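PDB 4EWG: beta-ketoacyl synthase from Burkholderia phymatum, which probably catalyses the condensation step of fatty-acid chain elongation, as a 3-oxoacyl-[acyl-carrier-protein] synthase of the thiolase-like superfamily. Local coordinates for residues R283-A288 / A321-E326. Sequence-based numbering, arbitrary orientation.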
ATOM      1  N   ARG A 283      18.302 -11.072   8.828  1.00 19.82           N
ATOM      2  CA  ARG A 283      17.193 -12.056   8.910  1.00 20.62           C
ATOM      3  C   ARG A 283      16.316 -12.008   7.660  1.00 19.79           C
ATOM      4  O   ARG A 283      15.849 -13.049   7.171  1.00 20.51           O
ATOM      5  CB  ARG A 283      16.382 -11.815  10.192  1.00 21.65           C
ATOM      6  CG  ARG A 283      15.233 -12.781  10.464  1.00 22.86           C
ATOM      7  CD  ARG A 283      15.694 -14.211  10.696  1.00 24.46           C
ATOM      8  NE  ARG A 283      14.563 -15.146  10.663  1.00 25.38           N
ATOM      9  CZ  ARG A 283      14.597 -16.394  10.169  1.00 26.49           C
ATOM     10  NH1 ARG A 283      15.701 -16.899   9.601  1.00 26.43           N
ATOM     11  NH2 ARG A 283      13.493 -17.136  10.203  1.00 26.89           N
ATOM     12  N   ALA A 284      16.121 -10.814   7.104  1.00 18.84           N
ATOM     13  CA  ALA A 284      15.399 -10.679   5.851  1.00 18.05           C
ATOM     14  C   ALA A 284      16.091 -11.469   4.699  1.00 18.33           C
ATOM     15  O   ALA A 284      15.422 -12.165   3.916  1.00 17.83           O
ATOM     16  CB  ALA A 284      15.244  -9.209   5.494  1.00 17.91           C
ATOM     17  N   MET A 285      17.418 -11.362   4.618  1.00 18.25           N
ATOM     18  CA  MET A 285      18.199 -12.124   3.653  1.00 18.55           C
ATOM     19  C   MET A 285      18.022 -13.645   3.855  1.00 19.34           C
ATOM     20  O   MET A 285      17.793 -14.386   2.877  1.00 20.05           O
ATOM     21  CB  MET A 285      19.684 -11.743   3.755  1.00 19.08           C
ATOM     22  CG  MET A 285      19.967 -10.253   3.589  1.00 18.50           C
ATOM     23  SD  MET A 285      21.725  -9.872   3.687  1.00 19.29           S
ATOM     24  CE  MET A 285      21.705  -8.104   3.982  1.00 18.81           C
ATOM     25  N   GLN A 286      18.107 -14.095   5.113  1.00 19.77           N
ATOM     26  CA  GLN A 286      17.876 -15.508   5.514  1.00 20.76           C
ATOM     27  C   GLN A 286      16.502 -15.987   5.105  1.00 19.75           C
ATOM     28  O   GLN A 286      16.342 -17.087   4.607  1.00 20.05           O
ATOM     29  CB  GLN A 286      17.896 -15.664   7.069  1.00 22.24           C
ATOM     30  CG  GLN A 286      19.196 -15.900   7.811  1.00 24.09           C
ATOM     31  CD  GLN A 286      19.037 -15.634   9.350  1.00 25.73           C
ATOM     32  OE1 GLN A 286      18.267 -16.351  10.059  1.00 26.18           O
ATOM     33  NE2 GLN A 286      19.736 -14.574   9.866  1.00 26.24           N
ATOM     34  N   LEU A 287      15.495 -15.187   5.400  1.00 18.90           N
ATOM     35  CA  LEU A 287      14.120 -15.502   4.979  1.00 18.45           C
ATOM     36  C   LEU A 287      14.048 -15.759   3.473  1.00 18.17           C
ATOM     37  O   LEU A 287      13.365 -16.707   3.025  1.00 18.87           O
ATOM     38  CB  LEU A 287      13.140 -14.388   5.404  1.00 17.51           C
ATOM     39  CG  LEU A 287      12.722 -14.409   6.887  1.00 18.00           C
ATOM     40  CD1 LEU A 287      11.958 -13.154   7.276  1.00 17.51           C
ATOM     41  CD2 LEU A 287      11.869 -15.632   7.198  1.00 18.24           C
ATOM     42  N   ALA A 288      14.772 -14.961   2.681  1.00 17.86           N
ATOM     43  CA  ALA A 288      14.756 -15.151   1.222  1.00 18.01           C
ATOM     44  C   ALA A 288      15.449 -16.473   0.867  1.00 18.74           C
ATOM     45  O   ALA A 288      14.947 -17.257   0.048  1.00 18.96           O
ATOM     46  CB  ALA A 288      15.451 -13.997   0.521  1.00 17.61           C
ATOM     47  N   ALA A 321      27.694  -9.226   5.633  1.00 20.71           N
ATOM     48  CA  ALA A 321      28.840 -10.043   6.083  1.00 22.43           C
ATOM     49  C   ALA A 321      28.343 -11.150   6.965  1.00 23.18           C
ATOM     50  O   ALA A 321      28.773 -12.303   6.838  1.00 24.72           O
ATOM     51  CB  ALA A 321      29.857  -9.199   6.830  1.00 22.65           C
ATOM     52  N   ARG A 322      27.415 -10.808   7.858  1.00 23.22           N
ATOM     53  CA  ARG A 322      26.828 -11.789   8.771  1.00 23.45           C
ATOM     54  C   ARG A 322      26.185 -12.933   7.986  1.00 22.80           C
ATOM     55  O   ARG A 322      26.297 -14.072   8.373  1.00 23.62           O
ATOM     56  CB  ARG A 322      25.776 -11.115   9.673  1.00 23.42           C
ATOM     57  N   THR A 323      25.503 -12.632   6.889  1.00 21.97           N
ATOM     58  CA  THR A 323      24.824 -13.677   6.101  1.00 21.65           C
ATOM     59  C   THR A 323      25.784 -14.456   5.190  1.00 22.48           C
ATOM     60  O   THR A 323      25.671 -15.675   5.041  1.00 22.85           O
ATOM     61  CB  THR A 323      23.720 -13.086   5.230  1.00 20.91           C
ATOM     62  OG1 THR A 323      22.826 -12.312   6.040  1.00 20.38           O
ATOM     63  CG2 THR A 323      22.928 -14.223   4.492  1.00 20.38           C
ATOM     64  N   PHE A 324      26.733 -13.763   4.576  1.00 22.60           N
ATOM     65  CA  PHE A 324      27.526 -14.379   3.524  1.00 22.91           C
ATOM     66  C   PHE A 324      29.021 -14.534   3.800  1.00 23.92           C
ATOM     67  O   PHE A 324      29.653 -15.317   3.143  1.00 24.35           O
ATOM     68  CB  PHE A 324      27.345 -13.587   2.262  1.00 22.22           C
ATOM     69  CG  PHE A 324      25.962 -13.598   1.751  1.00 21.09           C
ATOM     70  CD1 PHE A 324      25.422 -14.761   1.239  1.00 21.16           C
ATOM     71  CD2 PHE A 324      25.187 -12.434   1.776  1.00 20.30           C
ATOM     72  CE1 PHE A 324      24.128 -14.788   0.766  1.00 20.54           C
ATOM     73  CE2 PHE A 324      23.893 -12.445   1.281  1.00 19.52           C
ATOM     74  CZ  PHE A 324      23.358 -13.621   0.776  1.00 19.68           C
ATOM     75  N   GLY A 325      29.566 -13.820   4.782  1.00 24.85           N
ATOM     76  CA  GLY A 325      31.031 -13.782   4.998  1.00 25.96           C
ATOM     77  C   GLY A 325      31.676 -12.707   4.145  1.00 26.42           C
ATOM     78  O   GLY A 325      30.990 -12.013   3.350  1.00 26.34           O
ATOM     79  N   GLU A 326      32.984 -12.562   4.272  1.00 27.98           N
ATOM     80  CA  GLU A 326      33.709 -11.466   3.576  1.00 28.49           C
ATOM     81  C   GLU A 326      33.794 -11.617   2.075  1.00 28.31           C
ATOM     82  O   GLU A 326      34.129 -10.667   1.402  1.00 29.80           O
ATOM     83  CB  GLU A 326      35.145 -11.309   4.117  1.00 29.58           C
TER
HETATM   84  O   HOH W   1      21.856 -13.962   8.016  1.00 32.37           O
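Met285 reaches from helix 278-291 to Thr323 and Phe324 at the end of helix 310-324. Its CG lies beside the backbone N (chi1 -56°), and the chain runs extended from there. This carries the sulfur over to the second helix. Met285 SD packs 3.6 Å from Thr323 OG1, and the two side chains cross at a slant. Nearer the backbone, Met285 CB meets Thr323 CG2 at 4.1 Å. The sulfur also approaches the Phe324 ring, with Met285 SD 4.1 Å from Phe324 CE2. The line from the ring centre to the sulfur runs 64° off the ring normal, an oblique Met-aromatic contact. Thr323 OG1 lies beside the backbone N (chi1 -54°), which turns the CG2 methyl to the far side from that N. Thr323 CG2 sits 3.7 Å above the plane of the Phe324 ring, over its centre. The threonine thus packs against both Met285 and the ring.

The polar link runs through a water. The water accepts from Gln286 NE2 at 2.9 Å and lies 2.8 Å from Thr323 OG1. The same hydroxyl is hydrogen-bonded to Ala319 O, one turn back in its helix. The other end of the Gln286 amide is held too: Arg283 NH1 donates to Gln286 OE1 at 2.7 Å, from above the carbonyl plane. Arg283 NH1 also forms a salt bridge with Glu290.

On the sheet side, Met285 rests on Asn395 and Phe397, and Phe324 on Met393, all of strand 391-398. Helices 278-291 and 310-324 thus share a helix layer over the C-terminal half's sheet, as in the layered alpha/beta thiolase fold of ketosynthases.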